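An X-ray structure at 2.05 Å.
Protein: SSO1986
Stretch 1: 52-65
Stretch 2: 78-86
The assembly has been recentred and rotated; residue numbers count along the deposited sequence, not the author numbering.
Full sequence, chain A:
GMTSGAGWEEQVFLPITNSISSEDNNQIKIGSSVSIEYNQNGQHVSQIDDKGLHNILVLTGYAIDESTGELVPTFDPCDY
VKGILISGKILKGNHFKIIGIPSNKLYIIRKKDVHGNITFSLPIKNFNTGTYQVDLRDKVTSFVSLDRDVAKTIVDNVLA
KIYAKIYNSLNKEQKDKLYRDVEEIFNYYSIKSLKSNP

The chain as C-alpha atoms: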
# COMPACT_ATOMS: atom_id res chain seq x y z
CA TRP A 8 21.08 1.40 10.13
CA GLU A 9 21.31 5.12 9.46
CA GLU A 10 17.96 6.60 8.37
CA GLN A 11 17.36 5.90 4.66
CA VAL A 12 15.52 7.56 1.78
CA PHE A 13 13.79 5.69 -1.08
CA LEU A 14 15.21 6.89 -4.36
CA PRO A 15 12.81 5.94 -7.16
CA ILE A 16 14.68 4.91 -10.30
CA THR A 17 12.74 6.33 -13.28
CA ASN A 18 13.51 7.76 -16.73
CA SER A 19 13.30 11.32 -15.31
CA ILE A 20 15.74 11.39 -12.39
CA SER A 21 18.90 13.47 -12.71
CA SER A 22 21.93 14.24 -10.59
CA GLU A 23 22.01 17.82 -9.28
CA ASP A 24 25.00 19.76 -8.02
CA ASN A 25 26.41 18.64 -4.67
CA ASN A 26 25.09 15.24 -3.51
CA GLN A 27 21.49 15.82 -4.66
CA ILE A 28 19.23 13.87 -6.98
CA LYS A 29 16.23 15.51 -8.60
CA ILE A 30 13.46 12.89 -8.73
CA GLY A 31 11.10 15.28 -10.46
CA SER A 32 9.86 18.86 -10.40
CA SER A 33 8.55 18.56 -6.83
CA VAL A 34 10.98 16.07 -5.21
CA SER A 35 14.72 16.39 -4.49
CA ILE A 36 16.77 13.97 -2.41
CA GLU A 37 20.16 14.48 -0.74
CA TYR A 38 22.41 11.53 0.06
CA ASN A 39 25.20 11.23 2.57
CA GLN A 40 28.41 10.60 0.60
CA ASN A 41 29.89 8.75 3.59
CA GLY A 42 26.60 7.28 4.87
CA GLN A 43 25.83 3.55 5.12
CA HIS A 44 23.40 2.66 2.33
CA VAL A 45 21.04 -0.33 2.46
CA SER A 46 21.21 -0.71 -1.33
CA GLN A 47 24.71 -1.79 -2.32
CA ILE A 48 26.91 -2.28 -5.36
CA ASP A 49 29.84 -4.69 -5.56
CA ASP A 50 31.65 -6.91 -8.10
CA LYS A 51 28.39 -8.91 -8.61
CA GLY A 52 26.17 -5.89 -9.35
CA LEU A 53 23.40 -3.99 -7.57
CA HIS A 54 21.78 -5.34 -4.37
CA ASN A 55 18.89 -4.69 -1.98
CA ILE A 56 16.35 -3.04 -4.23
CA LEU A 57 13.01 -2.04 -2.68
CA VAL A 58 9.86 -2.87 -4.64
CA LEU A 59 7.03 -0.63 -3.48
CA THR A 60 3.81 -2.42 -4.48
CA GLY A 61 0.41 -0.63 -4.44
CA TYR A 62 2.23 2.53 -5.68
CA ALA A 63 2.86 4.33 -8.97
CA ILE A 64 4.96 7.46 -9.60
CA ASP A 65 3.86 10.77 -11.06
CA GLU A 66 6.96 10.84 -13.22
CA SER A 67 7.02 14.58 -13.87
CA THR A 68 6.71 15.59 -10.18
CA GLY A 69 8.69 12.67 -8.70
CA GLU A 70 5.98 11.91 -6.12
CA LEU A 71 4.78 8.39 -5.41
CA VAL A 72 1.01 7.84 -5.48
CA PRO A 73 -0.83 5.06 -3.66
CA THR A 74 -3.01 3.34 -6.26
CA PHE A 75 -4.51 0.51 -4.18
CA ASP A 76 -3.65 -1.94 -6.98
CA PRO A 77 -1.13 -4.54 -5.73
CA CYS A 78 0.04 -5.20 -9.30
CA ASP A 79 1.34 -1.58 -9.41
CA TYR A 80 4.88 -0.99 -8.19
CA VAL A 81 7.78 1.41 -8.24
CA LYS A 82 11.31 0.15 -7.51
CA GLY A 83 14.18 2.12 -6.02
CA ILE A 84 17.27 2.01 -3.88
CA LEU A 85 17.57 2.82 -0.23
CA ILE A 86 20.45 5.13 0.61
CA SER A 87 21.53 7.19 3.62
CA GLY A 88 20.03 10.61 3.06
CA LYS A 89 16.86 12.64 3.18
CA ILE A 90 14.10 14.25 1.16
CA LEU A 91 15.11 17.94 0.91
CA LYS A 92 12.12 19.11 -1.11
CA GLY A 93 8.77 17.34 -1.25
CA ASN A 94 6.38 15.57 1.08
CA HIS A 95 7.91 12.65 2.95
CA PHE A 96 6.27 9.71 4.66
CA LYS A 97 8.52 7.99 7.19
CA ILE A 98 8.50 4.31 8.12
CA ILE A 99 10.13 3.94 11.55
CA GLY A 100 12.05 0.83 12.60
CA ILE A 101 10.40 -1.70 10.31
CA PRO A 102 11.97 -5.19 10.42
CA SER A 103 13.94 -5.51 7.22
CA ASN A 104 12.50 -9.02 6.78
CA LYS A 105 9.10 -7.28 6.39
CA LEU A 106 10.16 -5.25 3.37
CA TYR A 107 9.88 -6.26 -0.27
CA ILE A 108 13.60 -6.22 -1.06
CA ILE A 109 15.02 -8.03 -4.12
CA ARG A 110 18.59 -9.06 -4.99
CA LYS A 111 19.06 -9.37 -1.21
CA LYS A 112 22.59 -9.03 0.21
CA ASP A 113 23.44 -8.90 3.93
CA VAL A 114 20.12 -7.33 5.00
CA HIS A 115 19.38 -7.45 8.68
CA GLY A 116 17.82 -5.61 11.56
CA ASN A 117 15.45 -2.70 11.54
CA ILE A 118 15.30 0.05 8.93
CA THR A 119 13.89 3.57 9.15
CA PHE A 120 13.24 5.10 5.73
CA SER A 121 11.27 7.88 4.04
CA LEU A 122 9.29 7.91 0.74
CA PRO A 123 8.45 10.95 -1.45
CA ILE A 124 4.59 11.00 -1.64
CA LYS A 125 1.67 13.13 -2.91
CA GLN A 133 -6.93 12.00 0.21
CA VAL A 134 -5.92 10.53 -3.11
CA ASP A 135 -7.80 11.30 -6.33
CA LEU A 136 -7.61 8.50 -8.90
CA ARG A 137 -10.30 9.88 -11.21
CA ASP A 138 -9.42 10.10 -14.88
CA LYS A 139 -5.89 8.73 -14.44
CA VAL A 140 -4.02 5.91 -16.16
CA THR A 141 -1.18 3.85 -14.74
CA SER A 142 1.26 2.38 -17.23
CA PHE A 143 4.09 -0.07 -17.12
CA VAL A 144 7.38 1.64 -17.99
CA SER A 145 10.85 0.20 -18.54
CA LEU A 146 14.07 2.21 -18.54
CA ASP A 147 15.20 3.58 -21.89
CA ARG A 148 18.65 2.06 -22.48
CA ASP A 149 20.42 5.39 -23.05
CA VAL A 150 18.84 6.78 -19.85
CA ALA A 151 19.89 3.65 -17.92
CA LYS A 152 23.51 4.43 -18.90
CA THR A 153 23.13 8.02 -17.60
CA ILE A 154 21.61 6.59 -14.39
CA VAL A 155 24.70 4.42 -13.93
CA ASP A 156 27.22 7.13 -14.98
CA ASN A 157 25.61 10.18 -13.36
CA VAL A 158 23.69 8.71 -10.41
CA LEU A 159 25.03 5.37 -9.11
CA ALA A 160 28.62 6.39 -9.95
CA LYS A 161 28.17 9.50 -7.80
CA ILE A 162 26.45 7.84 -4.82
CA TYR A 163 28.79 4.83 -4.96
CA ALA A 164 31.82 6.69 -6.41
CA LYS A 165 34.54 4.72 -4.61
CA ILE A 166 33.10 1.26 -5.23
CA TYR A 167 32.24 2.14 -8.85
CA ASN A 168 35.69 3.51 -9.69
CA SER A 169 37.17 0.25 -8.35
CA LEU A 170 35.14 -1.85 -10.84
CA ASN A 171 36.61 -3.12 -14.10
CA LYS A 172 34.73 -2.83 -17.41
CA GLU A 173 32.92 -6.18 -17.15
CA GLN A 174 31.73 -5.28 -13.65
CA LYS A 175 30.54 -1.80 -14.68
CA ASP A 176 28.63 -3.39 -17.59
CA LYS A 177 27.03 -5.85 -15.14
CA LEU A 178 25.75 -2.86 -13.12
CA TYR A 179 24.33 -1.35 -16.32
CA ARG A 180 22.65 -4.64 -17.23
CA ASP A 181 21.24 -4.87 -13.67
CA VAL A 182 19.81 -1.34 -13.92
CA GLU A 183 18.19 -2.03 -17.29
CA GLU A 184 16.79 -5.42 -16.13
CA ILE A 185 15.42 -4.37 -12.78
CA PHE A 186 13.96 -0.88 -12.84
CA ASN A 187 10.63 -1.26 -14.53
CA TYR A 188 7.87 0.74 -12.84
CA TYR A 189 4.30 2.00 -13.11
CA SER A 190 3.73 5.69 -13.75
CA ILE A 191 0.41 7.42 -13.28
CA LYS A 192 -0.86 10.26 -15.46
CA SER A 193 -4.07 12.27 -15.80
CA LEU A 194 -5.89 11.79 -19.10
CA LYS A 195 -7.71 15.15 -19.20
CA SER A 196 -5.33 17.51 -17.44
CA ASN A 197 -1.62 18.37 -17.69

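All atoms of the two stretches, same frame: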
# COMPACT_ATOMS: atom_id res chain seq x y z
N GLY A 52 27.18 -6.81 -8.85
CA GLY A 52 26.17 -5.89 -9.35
C GLY A 52 25.49 -5.10 -8.25
O GLY A 52 26.08 -4.80 -7.21
N LEU A 53 24.22 -4.78 -8.48
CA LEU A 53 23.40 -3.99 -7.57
C LEU A 53 22.59 -4.91 -6.66
O LEU A 53 22.10 -5.96 -7.11
CB LEU A 53 22.47 -3.10 -8.41
CG LEU A 53 21.55 -2.10 -7.69
CD1 LEU A 53 22.36 -1.20 -6.78
CD2 LEU A 53 20.77 -1.30 -8.75
N HIS A 54 22.44 -4.51 -5.40
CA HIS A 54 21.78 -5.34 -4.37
C HIS A 54 20.84 -4.54 -3.49
O HIS A 54 21.06 -3.36 -3.27
CB HIS A 54 22.81 -6.02 -3.47
CG HIS A 54 23.82 -6.84 -4.20
ND1 HIS A 54 23.53 -8.08 -4.73
CD2 HIS A 54 25.12 -6.59 -4.51
CE1 HIS A 54 24.61 -8.55 -5.34
NE2 HIS A 54 25.58 -7.67 -5.21
N ASN A 55 19.85 -5.24 -2.93
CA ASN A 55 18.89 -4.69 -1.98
C ASN A 55 18.04 -3.58 -2.56
O ASN A 55 18.09 -2.42 -2.11
CB ASN A 55 19.57 -4.20 -0.69
CG ASN A 55 20.31 -5.29 0.03
OD1 ASN A 55 19.82 -6.42 0.10
ND2 ASN A 55 21.49 -4.97 0.56
N ILE A 56 17.25 -3.95 -3.55
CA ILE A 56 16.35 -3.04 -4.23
C ILE A 56 14.96 -3.16 -3.61
O ILE A 56 14.43 -4.25 -3.46
CB ILE A 56 16.26 -3.36 -5.74
CG1 ILE A 56 17.60 -3.10 -6.45
CG2 ILE A 56 15.17 -2.50 -6.43
CD1 ILE A 56 18.40 -4.32 -6.73
N LEU A 57 14.37 -2.02 -3.24
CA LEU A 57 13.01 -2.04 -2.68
C LEU A 57 11.95 -1.94 -3.77
O LEU A 57 11.99 -1.05 -4.62
CB LEU A 57 12.85 -0.91 -1.66
CG LEU A 57 11.53 -0.89 -0.89
CD1 LEU A 57 11.42 -2.10 0.03
CD2 LEU A 57 11.41 0.42 -0.13
N VAL A 58 10.99 -2.86 -3.72
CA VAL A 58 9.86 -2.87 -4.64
C VAL A 58 8.65 -2.39 -3.85
O VAL A 58 8.19 -3.06 -2.94
CB VAL A 58 9.58 -4.29 -5.20
CG1 VAL A 58 8.42 -4.26 -6.25
CG2 VAL A 58 10.86 -4.87 -5.78
N LEU A 59 8.17 -1.20 -4.18
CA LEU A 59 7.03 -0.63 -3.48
C LEU A 59 5.76 -0.96 -4.23
O LEU A 59 5.43 -0.28 -5.20
CB LEU A 59 7.23 0.88 -3.36
CG LEU A 59 6.64 1.55 -2.13
CD1 LEU A 59 7.33 0.99 -0.90
CD2 LEU A 59 6.82 3.07 -2.26
N THR A 60 5.05 -2.00 -3.80
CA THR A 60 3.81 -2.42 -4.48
C THR A 60 2.62 -1.57 -3.99
O THR A 60 2.68 -0.99 -2.92
CB THR A 60 3.53 -3.96 -4.32
OG1 THR A 60 3.33 -4.28 -2.94
CG2 THR A 60 4.73 -4.79 -4.83
N GLY A 61 1.55 -1.51 -4.77
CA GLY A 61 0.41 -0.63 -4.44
C GLY A 61 0.71 0.86 -4.63
O GLY A 61 -0.05 1.71 -4.14
N TYR A 62 1.77 1.17 -5.38
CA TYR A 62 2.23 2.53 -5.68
C TYR A 62 2.60 2.70 -7.15
O TYR A 62 3.10 1.77 -7.79
CB TYR A 62 3.45 2.91 -4.83
CG TYR A 62 3.08 3.27 -3.42
CD1 TYR A 62 2.73 4.58 -3.09
CD2 TYR A 62 3.03 2.29 -2.42
CE1 TYR A 62 2.36 4.91 -1.82
CE2 TYR A 62 2.66 2.61 -1.13
CZ TYR A 62 2.33 3.93 -0.83
OH TYR A 62 1.97 4.28 0.44
N ALA A 63 2.34 3.89 -7.68
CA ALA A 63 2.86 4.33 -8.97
C ALA A 63 3.52 5.70 -8.74
O ALA A 63 3.40 6.28 -7.66
CB ALA A 63 1.76 4.42 -9.99
N ILE A 64 4.26 6.18 -9.73
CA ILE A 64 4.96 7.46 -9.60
C ILE A 64 4.38 8.45 -10.61
O ILE A 64 4.04 8.09 -11.74
CB ILE A 64 6.51 7.30 -9.71
CG1 ILE A 64 7.23 8.62 -9.39
CG2 ILE A 64 6.93 6.81 -11.08
CD1 ILE A 64 8.74 8.42 -9.04
N ASP A 65 4.18 9.68 -10.16
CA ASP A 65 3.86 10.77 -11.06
C ASP A 65 5.23 11.18 -11.56
O ASP A 65 5.98 11.88 -10.87
CB ASP A 65 3.16 11.91 -10.30
CG ASP A 65 2.95 13.16 -11.16
OD1 ASP A 65 3.73 13.39 -12.11
OD2 ASP A 65 2.01 13.91 -10.85
N CYS A 78 -0.76 -4.96 -8.11
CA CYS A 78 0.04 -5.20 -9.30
C CYS A 78 0.81 -3.94 -9.77
O CYS A 78 1.67 -4.04 -10.66
CB CYS A 78 -0.84 -5.76 -10.42
SG CYS A 78 -1.61 -7.42 -10.07
N ASP A 79 0.51 -2.78 -9.19
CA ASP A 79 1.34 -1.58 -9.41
C ASP A 79 2.55 -1.63 -8.50
O ASP A 79 2.45 -2.10 -7.36
CB ASP A 79 0.58 -0.29 -9.12
CG ASP A 79 -0.49 0.03 -10.15
OD1 ASP A 79 -0.46 -0.53 -11.27
OD2 ASP A 79 -1.36 0.86 -9.83
N TYR A 80 3.70 -1.16 -9.01
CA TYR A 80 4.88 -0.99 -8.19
C TYR A 80 5.81 0.07 -8.75
O TYR A 80 5.81 0.38 -9.96
CB TYR A 80 5.67 -2.30 -8.01
CG TYR A 80 5.98 -3.01 -9.30
CD1 TYR A 80 7.06 -2.63 -10.10
CD2 TYR A 80 5.17 -4.04 -9.75
CE1 TYR A 80 7.33 -3.28 -11.31
CE2 TYR A 80 5.43 -4.69 -10.94
CZ TYR A 80 6.50 -4.31 -11.72
OH TYR A 80 6.72 -4.98 -12.91
N VAL A 81 6.63 0.61 -7.85
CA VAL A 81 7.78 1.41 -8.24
C VAL A 81 8.97 0.80 -7.49
O VAL A 81 8.84 0.45 -6.32
CB VAL A 81 7.58 2.89 -7.90
CG1 VAL A 81 8.77 3.75 -8.41
CG2 VAL A 81 6.24 3.40 -8.47
N LYS A 82 10.10 0.63 -8.16
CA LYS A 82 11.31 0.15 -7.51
C LYS A 82 12.30 1.30 -7.31
O LYS A 82 12.26 2.32 -8.01
CB LYS A 82 11.96 -0.95 -8.35
CG LYS A 82 11.01 -2.15 -8.62
CD LYS A 82 11.69 -3.23 -9.41
CE LYS A 82 10.76 -3.89 -10.41
NZ LYS A 82 11.45 -4.99 -11.15
N GLY A 83 13.16 1.14 -6.31
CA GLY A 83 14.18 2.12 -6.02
C GLY A 83 15.24 1.56 -5.10
O GLY A 83 15.21 0.38 -4.68
N ILE A 84 16.21 2.41 -4.79
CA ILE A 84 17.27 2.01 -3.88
C ILE A 84 17.04 2.75 -2.59
O ILE A 84 16.34 3.78 -2.56
CB ILE A 84 18.68 2.27 -4.45
CG1 ILE A 84 18.86 3.73 -4.87
CG2 ILE A 84 18.96 1.32 -5.62
CD1 ILE A 84 20.29 4.06 -5.24
N LEU A 85 17.61 2.20 -1.52
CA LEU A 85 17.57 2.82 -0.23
C LEU A 85 18.99 3.26 0.09
O LEU A 85 19.92 2.44 0.09
CB LEU A 85 17.07 1.85 0.83
CG LEU A 85 15.58 1.52 0.80
CD1 LEU A 85 15.31 0.29 1.66
CD2 LEU A 85 14.72 2.73 1.25
N ILE A 86 19.14 4.55 0.35
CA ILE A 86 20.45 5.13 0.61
C ILE A 86 20.35 6.04 1.82
O ILE A 86 19.28 6.54 2.12
CB ILE A 86 20.96 5.92 -0.61
CG1 ILE A 86 20.03 7.11 -0.94
CG2 ILE A 86 21.10 4.97 -1.83
CD1 ILE A 86 20.49 7.92 -2.14

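The core of this contact is an antiparallel pair of strands, 56-60 and 80-86, whose N-to-C directions differ by 160° and whose axes approach to 4.6 Å. The register follows from the hydrogen bonds. Leu 57 N donates to Gly 83 O (2.9 Å, N-H...O angle 143°) and Gly 83 N returns a bond to Leu 57 O (3.0 Å, 151°). Two residues on, Leu 59 N donates to Val 81 O (2.8 Å, 162°) and Val 81 N to Leu 59 O (3.0 Å, 156°). These reciprocal bonds define two hydrogen-bonded pairs, with CA-CA separations of 5.5 Å for Leu 57 and Gly 83 and 5.2 Å for Leu 59 and Val 81. The non-hydrogen-bonded pairs alternate with them and lie closer, 4.4 Å between the CA atoms of Val 58 and Lys 82 and 4.1 Å between those of Thr 60 and Tyr 80, as expected for antiparallel strands.

The carbonyls also meet CA-H groups. Leu 57 O lies 3.2 Å from Lys 82 CA, and Leu 59 O lies 3.1 Å from Tyr 80 CA, with angles at hydrogen of 141° and 139°; each oxygen therefore accepts an N-H bond and a CA-H contact from successive residues. Asp 79 O continues the pattern beyond the strand, accepting a bond from Gly 61 N (2.8 Å, 136°) and facing Thr 60 CA at 3.2 Å.

At Gly 61 the chain turns. Its phi/psi of 71/17 has the positive phi that favours glycine, and the strand beginning at Tyr 62 runs at 73° to strand 80-86. The ladder does not extend into it: Tyr 62 O comes within 3.2 Å of Tyr 80 N, but the angle is too poor for a hydrogen bond.

Side chains alternate between the two faces of the sheet. Val 58, Thr 60, Tyr 80 and Lys 82 share one face. There Val 58 packs against both Tyr 80 and Lys 82: Val 58 CG1 lies 3.8 Å from Tyr 80 CB and 4.1 Å from Lys 82 CG, and Val 58 CG2 lies 3.9 Å from Lys 82 CG. Ile 56, on the same face, brings CG2 to 4.0 Å from Lys 82 CB. The ends of Tyr 80 and Lys 82 lead away from the first stretch; Val 58 CG1 still meets the near part of the tyrosine ring, 4.1 Å from Tyr 80 CG, while the packing of Lys 82 is made by its inner carbons. Lys 82 NZ is hydrogen-bonded elsewhere in the structure. Ile 84 also points to this face, and its CG2 lies 4.4 Å from Leu 53 CD1.

On the other face, Val 81 has 105 Å² covered, the largest such area of any residue in either stretch. Its CG2 sits against the turned segment, 3.6 Å from Tyr 62 O, 3.5 Å from Ala 63 CA and 4.1 Å from Ile 64 CB. The change in direction thus brings the chain after Gly 61 over this valine. Leu 57 shares the face of Val 81, and its CD2 meets Leu 85 CD2 at 4.3 Å.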